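Old Yellow Enzyme (Pichia, PDB 6AGZ) probably catalyses the asymmetric reduction of enone compounds, using a bound flavin mononucleotide held in a TIM barrel. Local coordinates at residues 311-316 and 336-341; 236-241 and 280-285; 132-137 and 202-207. All blocks are in the same frame, centred on the assembly; numbering follows the deposited sequence.

How the contacts relate
From the N terminus, contact 3 comes first. Its segments 132-137 and 202-207 close a long loop that carries strand 153-155, helix 158-179 and barrel strand 183-187. Contact 2 follows and pairs barrel strands 236-240 and 281-285. Contact 1 comes last and pairs strands 313-316 and 338-341. The three loops run in series, so none nests in or crosses another. Contacts 1 and 2 share the barrel sheet. Strands 281-285 and 313-316 are neighbours there, and Leu314 probably bonds Val282 and Ile284. Contact 3 ties loops outside the barrel wall, its centre about 24 Å from that of contact 2 and about 32 Å from that of contact 1.

Contact 1. Residues 311-316 and 336-341; sequences GVVLRS and DRTLIG
Val313 and Leu314 pair with Thr338 and Leu339 in the last beta-alpha-beta unit of the TIM barrel, in which strand 313-316, helix 328-334 and strand 338-341 follow one another. The two strands are parallel. Val313 N donates to Arg337 O (3.0 Å), and Leu339 N donates to Val313 O (2.9 Å). Arg315 N reaches Leu339 O at 2.9 Å in a nearly straight bond (178° at the hydrogen). Gly341 N closes the series on Arg315 O.

Side chains leave the strands on two faces. Leu314, Leu339 and Ser316 share one face, where both leucines touch Val30 of strand 29-31, the strand on which 338-341 closes the barrel. The side chains of Val312 and Leu339 cross obliquely, with Val312 CG1 3.7 Å from Leu339 CD1. Val313, Arg315, Thr338 and Ile340 share the other face. There Arg315 CD lies 3.7 Å from Thr338 CG2, and Ile340 packs on helix 328-334. The head of Arg315 turns to Glu286 in a salt bridge.

Arg337 carries the polar end of the contact. Its chain bends at chi2 (83°), which puts CD 3.3 Å from Gly311 O. NH1 then donates to Gly311 O at 2.8 Å, and that oxygen lies in the guanidinium plane. NH1 also bonds Trp309 O, NH2 bonds Leu306 O, and NE pairs with Asp335. The other oxygen of Asp335 takes a hydrogen bond from Thr338 OG1. At the far end, Ser316 OG sits 3.3 Å from Gly341 CA, and both residues touch the flavin mononucleotide.

The guanidinium is thus gripped through all three nitrogens, with three carbonyls and one carboxylate. This fixes its rotation, and the carboxylate probably balances much of its charge where the loops enter the strands.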
loop_
_atom_site.group_PDB
_atom_site.type_symbol
_atom_site.label_atom_id
_atom_site.label_comp_id
_atom_site.label_asym_id
_atom_site.label_seq_id
_atom_site.Cartn_x
_atom_site.Cartn_y
_atom_site.Cartn_z
ATOM N N GLY A 311 12.985 -5.465 7.548
ATOM C CA GLY A 311 14.034 -6.455 7.651
ATOM C C GLY A 311 14.688 -6.753 6.319
ATOM O O GLY A 311 14.562 -6.003 5.348
ATOM N N VAL A 312 15.409 -7.877 6.282
ATOM C CA VAL A 312 16.055 -8.310 5.051
ATOM C C VAL A 312 14.993 -8.597 4.002
ATOM O O VAL A 312 13.995 -9.278 4.272
ATOM C CB VAL A 312 16.935 -9.541 5.313
ATOM C CG1 VAL A 312 17.525 -10.063 4.010
ATOM C CG2 VAL A 312 18.036 -9.207 6.307
ATOM N N VAL A 313 15.197 -8.070 2.798
ATOM C CA VAL A 313 14.280 -8.275 1.685
ATOM C C VAL A 313 15.071 -8.815 0.503
ATOM O O VAL A 313 16.111 -8.257 0.137
ATOM C CB VAL A 313 13.530 -6.981 1.307
ATOM C CG1 VAL A 313 14.503 -5.835 1.048
ATOM C CG2 VAL A 313 12.638 -7.218 0.098
ATOM N N LEU A 314 14.594 -9.912 -0.074
ATOM C CA LEU A 314 15.194 -10.503 -1.264
ATOM C C LEU A 314 14.380 -10.077 -2.476
ATOM O O LEU A 314 13.195 -10.395 -2.566
ATOM C CB LEU A 314 15.235 -12.027 -1.154
ATOM C CG LEU A 314 15.467 -12.796 -2.456
ATOM C CD1 LEU A 314 16.816 -12.444 -3.065
ATOM C CD2 LEU A 314 15.352 -14.295 -2.223
ATOM N N ARG A 315 15.007 -9.357 -3.398
ATOM C CA ARG A 315 14.337 -8.869 -4.597
ATOM C C ARG A 315 14.813 -9.674 -5.798
ATOM O O ARG A 315 16.021 -9.784 -6.031
ATOM C CB ARG A 315 14.616 -7.379 -4.804
ATOM C CG ARG A 315 14.418 -6.549 -3.545
ATOM C CD ARG A 315 14.643 -5.068 -3.799
ATOM N NE ARG A 315 13.631 -4.504 -4.686
ATOM C CZ ARG A 315 13.461 -3.202 -4.889
ATOM N NH1 ARG A 315 14.233 -2.326 -4.261
ATOM N NH2 ARG A 315 12.516 -2.775 -5.715
ATOM N N SER A 316 13.870 -10.240 -6.553
ATOM C CA SER A 316 14.231 -11.077 -7.691
ATOM C C SER A 316 13.459 -10.670 -8.940
ATOM O O SER A 316 12.325 -10.189 -8.864
ATOM C CB SER A 316 13.981 -12.562 -7.395
ATOM O OG SER A 316 14.781 -13.006 -6.314
ATOM N N ASP A 336 21.088 -1.261 3.288
ATOM C CA ASP A 336 21.986 -2.291 3.791
ATOM C C ASP A 336 21.253 -3.583 4.140
ATOM O O ASP A 336 21.772 -4.394 4.914
ATOM C CB ASP A 336 22.747 -1.764 5.009
ATOM C CG ASP A 336 24.086 -2.444 5.202
ATOM O OD1 ASP A 336 24.753 -2.745 4.190
ATOM O OD2 ASP A 336 24.472 -2.674 6.367
ATOM N N ARG A 337 20.058 -3.799 3.580
ATOM C CA ARG A 337 19.255 -4.969 3.922
ATOM C C ARG A 337 18.671 -5.659 2.691
ATOM O O ARG A 337 17.704 -6.416 2.817
ATOM C CB ARG A 337 18.132 -4.588 4.895
ATOM C CG ARG A 337 17.291 -3.368 4.495
ATOM C CD ARG A 337 16.176 -3.726 3.516
ATOM N NE ARG A 337 15.249 -2.623 3.283
ATOM C CZ ARG A 337 13.984 -2.611 3.694
ATOM N NH1 ARG A 337 13.489 -3.647 4.356
ATOM N NH2 ARG A 337 13.210 -1.565 3.437
ATOM N N THR A 338 19.239 -5.433 1.510
ATOM C CA THR A 338 18.658 -5.911 0.263
ATOM C C THR A 338 19.513 -7.017 -0.340
ATOM O O THR A 338 20.713 -6.831 -0.566
ATOM C CB THR A 338 18.502 -4.768 -0.743
ATOM O OG1 THR A 338 17.621 -3.774 -0.203
ATOM C CG2 THR A 338 17.928 -5.287 -2.052
ATOM N N LEU A 339 18.887 -8.162 -0.596
ATOM C CA LEU A 339 19.479 -9.257 -1.349
ATOM C C LEU A 339 18.955 -9.226 -2.781
ATOM O O LEU A 339 17.828 -8.799 -3.038
ATOM C CB LEU A 339 19.151 -10.607 -0.706
ATOM C CG LEU A 339 19.455 -10.781 0.783
ATOM C CD1 LEU A 339 18.969 -12.138 1.269
ATOM C CD2 LEU A 339 20.940 -10.617 1.056
ATOM N N ILE A 340 19.784 -9.687 -3.714
ATOM C CA ILE A 340 19.438 -9.709 -5.132
ATOM C C ILE A 340 19.425 -11.159 -5.594
ATOM O O ILE A 340 20.442 -11.858 -5.496
ATOM C CB ILE A 340 20.415 -8.874 -5.974
ATOM C CG1 ILE A 340 20.354 -7.403 -5.554
ATOM C CG2 ILE A 340 20.094 -9.017 -7.452
ATOM C CD1 ILE A 340 19.043 -6.724 -5.888
ATOM N N GLY A 341 18.279 -11.608 -6.095
ATOM C CA GLY A 341 18.120 -12.966 -6.582
ATOM C C GLY A 341 18.191 -13.024 -8.104
ATOM O O GLY A 341 17.592 -12.199 -8.792
#

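Contact 2. Residues 236-241 and 280-285; sequences VAVRLS and AYVSIV. With FMN (flavin mononucleotide), chain C.
Arg239 and Ser283 form a bridged pair on the side of the sheet that faces the flavin mononucleotide. The guanidinium makes the first shell. Arg239 NH1 donates to flavin O2 at 2.8 Å and to ribityl O2' at 2.9 Å. NH2 bonds O3' only weakly. Flavin N1 lies at the guanidinium edge, in its plane. Val285 CG2 covers one guanidinium face toward the rim, 3.7 Å from Arg239 NH2.

The next shell holds the arginine in place. CG of Arg239 stands anti to the backbone N (chi1 -173°), which sets it 3.5 Å from Ser283 O. Further along the chain, Arg239 NE makes a weak hydrogen bond to Ser283 OG at 3.0 Å. A water accepts from Arg239 NH2 at 2.7 Å and donates to Ile284 O. A second water joins Leu240 O to Val285 N, where the strands have drawn apart.

Further out is the parallel backbone pairing of two neighbouring barrel strands. Ser283 N donates to Val238 O, and Leu240 N donates to Ser283 O at 3.0 Å. Val238 N and Tyr281 O are buried with no partner in the model, so the pairing is interrupted there. Beside this break, Ala237 CB sits over the centre of the Tyr281 ring, 3.4 Å from its centroid, as a CH-pi contact. The ring's OH is bonded by Glu185 and Ser108.

An alanine in place of Arg239 would probably leave flavin O2 and O2' without this donor, and open a gap beneath Val285 CG2. The guanidinium reaches the pyrimidine edge and the ribityl chain together, which probably helps to hold one against the other. Its positive charge beside N1 and O2 is likely to favour negative charge on that edge, as in the reduced flavin of many flavoenzymes.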
loop_
_atom_site.group_PDB
_atom_site.type_symbol
_atom_site.label_atom_id
_atom_site.label_comp_id
_atom_site.label_asym_id
_atom_site.label_seq_id
_atom_site.Cartn_x
_atom_site.Cartn_y
_atom_site.Cartn_z
ATOM N N VAL A 236 12.850 -18.682 9.308
ATOM C CA VAL A 236 11.596 -18.657 8.563
ATOM C C VAL A 236 11.629 -17.506 7.566
ATOM O O VAL A 236 12.190 -16.441 7.847
ATOM C CB VAL A 236 10.378 -18.525 9.507
ATOM C CG1 VAL A 236 9.073 -18.545 8.723
ATOM C CG2 VAL A 236 10.385 -19.637 10.538
ATOM N N ALA A 237 11.027 -17.726 6.399
ATOM C CA ALA A 237 10.887 -16.703 5.375
ATOM C C ALA A 237 9.568 -16.929 4.645
ATOM O O ALA A 237 8.822 -17.864 4.946
ATOM C CB ALA A 237 12.073 -16.726 4.409
ATOM N N VAL A 238 9.289 -16.064 3.671
ATOM C CA VAL A 238 8.052 -16.142 2.900
ATOM C C VAL A 238 8.276 -15.412 1.585
ATOM O O VAL A 238 9.074 -14.472 1.509
ATOM C CB VAL A 238 6.859 -15.551 3.696
ATOM C CG1 VAL A 238 7.052 -14.058 3.927
ATOM C CG2 VAL A 238 5.537 -15.832 2.992
ATOM N N ARG A 239 7.583 -15.856 0.540
ATOM C CA ARG A 239 7.625 -15.183 -0.752
ATOM C C ARG A 239 6.230 -14.718 -1.143
ATOM O O ARG A 239 5.249 -15.450 -0.976
ATOM C CB ARG A 239 8.196 -16.085 -1.848
ATOM C CG ARG A 239 8.410 -15.347 -3.160
ATOM C CD ARG A 239 9.222 -16.153 -4.151
ATOM N NE ARG A 239 10.218 -15.317 -4.814
ATOM C CZ ARG A 239 10.906 -15.681 -5.889
ATOM N NH1 ARG A 239 10.702 -16.870 -6.439
ATOM N NH2 ARG A 239 11.794 -14.854 -6.420
ATOM N N LEU A 240 6.153 -13.495 -1.666
ATOM C CA LEU A 240 4.901 -12.887 -2.093
ATOM C C LEU A 240 5.069 -12.300 -3.488
ATOM O O LEU A 240 6.152 -11.838 -3.857
ATOM C CB LEU A 240 4.450 -11.790 -1.116
ATOM C CG LEU A 240 4.297 -12.197 0.352
ATOM C CD1 LEU A 240 4.239 -10.968 1.247
ATOM C CD2 LEU A 240 3.059 -13.059 0.544
ATOM N N SER A 241 3.985 -12.321 -4.260
ATOM C CA SER A 241 3.970 -11.780 -5.620
ATOM C C SER A 241 2.692 -10.979 -5.816
ATOM O O SER A 241 1.753 -11.424 -6.487
ATOM C CB SER A 241 4.081 -12.897 -6.660
ATOM O OG SER A 241 2.954 -13.755 -6.606
ATOM N N ALA A 280 13.669 -14.237 8.791
ATOM C CA ALA A 280 14.999 -14.170 8.198
ATOM C C ALA A 280 15.012 -13.225 7.003
ATOM O O ALA A 280 15.901 -12.376 6.876
ATOM C CB ALA A 280 15.466 -15.568 7.791
ATOM N N TYR A 281 14.018 -13.348 6.126
ATOM C CA TYR A 281 13.888 -12.454 4.984
ATOM C C TYR A 281 12.481 -12.572 4.419
ATOM O O TYR A 281 11.765 -13.542 4.680
ATOM C CB TYR A 281 14.930 -12.761 3.900
ATOM C CG TYR A 281 14.823 -14.147 3.297
ATOM C CD1 TYR A 281 15.477 -15.229 3.873
ATOM C CD2 TYR A 281 14.079 -14.370 2.144
ATOM C CE1 TYR A 281 15.389 -16.495 3.322
ATOM C CE2 TYR A 281 13.983 -15.632 1.586
ATOM C CZ TYR A 281 14.640 -16.690 2.179
ATOM O OH TYR A 281 14.545 -17.948 1.629
ATOM N N VAL A 282 12.092 -11.560 3.648
ATOM C CA VAL A 282 10.864 -11.577 2.863
ATOM C C VAL A 282 11.253 -11.499 1.394
ATOM O O VAL A 282 11.976 -10.582 0.989
ATOM C CB VAL A 282 9.918 -10.424 3.245
ATOM C CG1 VAL A 282 8.739 -10.366 2.290
ATOM C CG2 VAL A 282 9.433 -10.590 4.675
ATOM N N SER A 283 10.783 -12.460 0.603
ATOM C CA SER A 283 11.149 -12.564 -0.803
ATOM C C SER A 283 10.057 -11.948 -1.669
ATOM O O SER A 283 8.879 -12.286 -1.524
ATOM C CB SER A 283 11.377 -14.023 -1.199
ATOM O OG SER A 283 11.810 -14.117 -2.544
ATOM N N ILE A 284 10.454 -11.046 -2.566
ATOM C CA ILE A 284 9.533 -10.328 -3.432
ATOM C C ILE A 284 10.035 -10.375 -4.869
ATOM O O ILE A 284 11.240 -10.444 -5.138
ATOM C CB ILE A 284 9.324 -8.860 -2.980
ATOM C CG1 ILE A 284 10.569 -8.013 -3.250
ATOM C CG2 ILE A 284 8.951 -8.799 -1.505
ATOM C CD1 ILE A 284 10.374 -6.549 -2.922
ATOM N N VAL A 285 9.084 -10.329 -5.796
ATOM C CA VAL A 285 9.344 -10.427 -7.227
ATOM C C VAL A 285 9.166 -9.049 -7.848
ATOM O O VAL A 285 8.121 -8.409 -7.669
ATOM C CB VAL A 285 8.414 -11.456 -7.893
ATOM C CG1 VAL A 285 8.445 -11.297 -9.402
ATOM C CG2 VAL A 285 8.816 -12.863 -7.483
HETATM N N1 FMN C . 9.831 -19.189 -7.930
HETATM C C2 FMN C . 9.389 -19.770 -6.756
HETATM O O2 FMN C . 9.044 -19.061 -5.811
HETATM N N3 FMN C . 9.330 -21.143 -6.640
HETATM C C4 FMN C . 9.715 -21.939 -7.698
HETATM O O4 FMN C . 9.665 -23.164 -7.602
HETATM C C4A FMN C . 10.160 -21.356 -8.877
HETATM N N5 FMN C . 10.542 -22.154 -9.931
HETATM C C5A FMN C . 10.988 -21.584 -11.103
HETATM C C6 FMN C . 11.373 -22.397 -12.161
HETATM C C7 FMN C . 11.822 -21.830 -13.347
HETATM C C7M FMN C . 12.239 -22.709 -14.487
HETATM C C8 FMN C . 11.886 -20.450 -13.476
HETATM C C8M FMN C . 12.371 -19.836 -14.756
HETATM C C9 FMN C . 11.499 -19.638 -12.418
HETATM C C9A FMN C . 11.050 -20.201 -11.227
HETATM N N10 FMN C . 10.663 -19.396 -10.170
HETATM C C10 FMN C . 10.217 -19.975 -8.995
HETATM C "C1'" FMN C . 10.738 -17.901 -10.292
HETATM C "C2'" FMN C . 12.168 -17.480 -9.942
HETATM O "O2'" FMN C . 12.443 -17.838 -8.605
HETATM C "C3'" FMN C . 12.426 -15.987 -10.144
HETATM O "O3'" FMN C . 11.618 -15.234 -9.269
HETATM C "C4'" FMN C . 12.162 -15.575 -11.589
HETATM O "O4'" FMN C . 12.784 -16.490 -12.464
HETATM C "C5'" FMN C . 12.694 -14.179 -11.886
HETATM O "O5'" FMN C . 14.064 -14.117 -11.558
HETATM P P FMN C . 15.171 -14.025 -12.725
HETATM O O1P FMN C . 14.820 -12.882 -13.647
HETATM O O2P FMN C . 16.533 -13.783 -12.121
HETATM O O3P FMN C . 15.184 -15.324 -13.493
HETATM O O HOH W 1 12.288 -12.825 -4.644
HETATM O O HOH W 2 6.781 -9.633 -5.080
#

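Contact 3. Residues 132-137 and 202-207; sequences APSALY and ANKRTD
Ala202 meets Pro133 and Ser134 through its carbonyl. Pro133 CG lies 3.7 Å from Ala202 O, and Ser134 CB approaches the same oxygen at 3.5 Å. Asn203 comes next and turns its side chain back on its own segment. Its OD1 accepts from Arg205 N at 2.9 Å, which makes an Asx turn. Its ND2 is bonded to Tyr209 O and Phe197 O, so both ends of the amide are used.

Lys204 has two roles. Its backbone N donates to Ser134 OG at 2.8 Å, with 155° at the hydrogen. The serine hydroxyl stands anti to its own carbonyl carbon (chi1 -61°), which sets OG within bonding distance of Lys204 N. The aliphatic part of Lys204 crosses Leu136 at about a right angle, with Leu136 CD1 3.6 Å from Lys204 CG. Lys204 NZ hydrogen-bonds Thr200 O.

The contact joins two excursions from the TIM barrel. Segment 132-137 belongs to the one between barrel strands 106-112 and 183-187, which also holds the small parallel pair 130-132 and 153-155. An inverse gamma turn centred on Ala135 folds it, with Leu136 N bonded to Ser134 O. Segment 202-207 follows barrel strand 183-187 and helix 193-198. Phe197 and Gln196 of that helix touch Pro133.

Arg205 comes next. Its chain bends at chi3, and NH1 donates to Pro133 O at 2.8 Å, along a lone pair of the oxygen, which sits somewhat out of the guanidinium plane. NH1 also bonds Met156 O, so one nitrogen ties two backbone carbonyls of the excursion. Its NE and NH2 form a side-on salt bridge with Asp207, one nitrogen to each oxygen. Arg205 NH2 lies 2.9 Å from Asp207 OD2, and Arg205 NE 3.3 Å from Asp207 OD1. Asp207 OD1 in turn accepts from Tyr209 N.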
loop_
_atom_site.group_PDB
_atom_site.type_symbol
_atom_site.label_atom_id
_atom_site.label_comp_id
_atom_site.label_asym_id
_atom_site.label_seq_id
_atom_site.Cartn_x
_atom_site.Cartn_y
_atom_site.Cartn_z
ATOM N N ALA A 132 -8.517 -26.562 -2.810
ATOM C CA ALA A 132 -8.406 -25.129 -3.053
ATOM C C ALA A 132 -9.243 -24.407 -1.998
ATOM O O ALA A 132 -10.078 -25.035 -1.338
ATOM C CB ALA A 132 -8.886 -24.763 -4.469
ATOM N N PRO A 133 -9.028 -23.098 -1.809
ATOM C CA PRO A 133 -9.912 -22.358 -0.890
ATOM C C PRO A 133 -11.371 -22.409 -1.305
ATOM O O PRO A 133 -12.249 -22.599 -0.454
ATOM C CB PRO A 133 -9.350 -20.927 -0.937
ATOM C CG PRO A 133 -8.541 -20.866 -2.191
ATOM C CD PRO A 133 -7.961 -22.237 -2.345
ATOM N N SER A 134 -11.653 -22.251 -2.595
ATOM C CA SER A 134 -13.000 -22.377 -3.126
ATOM C C SER A 134 -12.973 -23.303 -4.334
ATOM O O SER A 134 -11.940 -23.479 -4.984
ATOM C CB SER A 134 -13.587 -21.012 -3.511
ATOM O OG SER A 134 -13.663 -20.156 -2.384
ATOM N N ALA A 135 -14.131 -23.895 -4.631
ATOM C CA ALA A 135 -14.253 -24.860 -5.724
ATOM C C ALA A 135 -14.276 -24.116 -7.060
ATOM O O ALA A 135 -15.296 -24.005 -7.743
ATOM C CB ALA A 135 -15.493 -25.724 -5.540
ATOM N N LEU A 136 -13.105 -23.601 -7.430
ATOM C CA LEU A 136 -12.936 -22.827 -8.649
ATOM C C LEU A 136 -11.630 -23.224 -9.319
ATOM O O LEU A 136 -10.634 -23.496 -8.643
ATOM C CB LEU A 136 -12.931 -21.318 -8.363
ATOM C CG LEU A 136 -14.152 -20.718 -7.664
ATOM C CD1 LEU A 136 -13.892 -19.264 -7.316
ATOM C CD2 LEU A 136 -15.394 -20.848 -8.534
ATOM N N TYR A 137 -11.644 -23.263 -10.647
ATOM C CA TYR A 137 -10.455 -23.531 -11.439
ATOM C C TYR A 137 -9.886 -22.221 -11.969
ATOM O O TYR A 137 -10.609 -21.238 -12.144
ATOM C CB TYR A 137 -10.773 -24.470 -12.605
ATOM C CG TYR A 137 -11.398 -25.782 -12.190
ATOM C CD1 TYR A 137 -10.609 -26.876 -11.858
ATOM C CD2 TYR A 137 -12.779 -25.930 -12.132
ATOM C CE1 TYR A 137 -11.175 -28.077 -11.479
ATOM C CE2 TYR A 137 -13.355 -27.128 -11.754
ATOM C CZ TYR A 137 -12.548 -28.199 -11.431
ATOM O OH TYR A 137 -13.117 -29.395 -11.052
ATOM N N ALA A 202 -9.692 -16.181 -6.283
ATOM C CA ALA A 202 -9.708 -17.598 -5.951
ATOM C C ALA A 202 -10.450 -17.918 -4.660
ATOM O O ALA A 202 -10.886 -19.061 -4.486
ATOM C CB ALA A 202 -8.274 -18.132 -5.847
ATOM N N ASN A 203 -10.611 -16.948 -3.761
ATOM C CA ASN A 203 -11.166 -17.185 -2.432
ATOM C C ASN A 203 -12.551 -16.551 -2.345
ATOM O O ASN A 203 -12.675 -15.327 -2.231
ATOM C CB ASN A 203 -10.236 -16.628 -1.354
ATOM C CG ASN A 203 -10.644 -17.046 0.049
ATOM O OD1 ASN A 203 -11.762 -17.506 0.275
ATOM N ND2 ASN A 203 -9.730 -16.888 1.001
ATOM N N LYS A 204 -13.587 -17.389 -2.386
ATOM C CA LYS A 204 -14.959 -16.959 -2.152
ATOM C C LYS A 204 -15.491 -17.438 -0.808
ATOM O O LYS A 204 -16.705 -17.397 -0.583
ATOM C CB LYS A 204 -15.877 -17.454 -3.272
ATOM C CG LYS A 204 -15.329 -17.265 -4.674
ATOM C CD LYS A 204 -15.129 -15.800 -5.015
ATOM C CE LYS A 204 -14.568 -15.646 -6.420
ATOM N NZ LYS A 204 -14.188 -14.239 -6.722
ATOM N N ARG A 205 -14.615 -17.901 0.084
ATOM C CA ARG A 205 -15.055 -18.473 1.349
ATOM C C ARG A 205 -15.782 -17.432 2.193
ATOM O O ARG A 205 -15.487 -16.235 2.138
ATOM C CB ARG A 205 -13.862 -19.030 2.128
ATOM C CG ARG A 205 -13.105 -20.133 1.406
ATOM C CD ARG A 205 -11.932 -20.634 2.232
ATOM N NE ARG A 205 -12.368 -21.445 3.365
ATOM C CZ ARG A 205 -12.524 -22.764 3.320
ATOM N NH1 ARG A 205 -12.276 -23.424 2.197
ATOM N NH2 ARG A 205 -12.927 -23.424 4.399
ATOM N N THR A 206 -16.743 -17.906 2.983
ATOM C CA THR A 206 -17.524 -17.053 3.867
ATOM C C THR A 206 -17.268 -17.348 5.339
ATOM O O THR A 206 -17.950 -16.783 6.202
ATOM C CB THR A 206 -19.016 -17.185 3.551
ATOM O OG1 THR A 206 -19.395 -18.566 3.585
ATOM C CG2 THR A 206 -19.318 -16.612 2.172
ATOM N N ASP A 207 -16.311 -18.220 5.649
ATOM C CA ASP A 207 -15.866 -18.411 7.020
ATOM C C ASP A 207 -14.716 -17.444 7.300
ATOM O O ASP A 207 -14.468 -16.505 6.539
ATOM C CB ASP A 207 -15.495 -19.874 7.277
ATOM C CG ASP A 207 -14.381 -20.381 6.370
ATOM O OD1 ASP A 207 -13.718 -19.571 5.688
ATOM O OD2 ASP A 207 -14.162 -21.611 6.350
#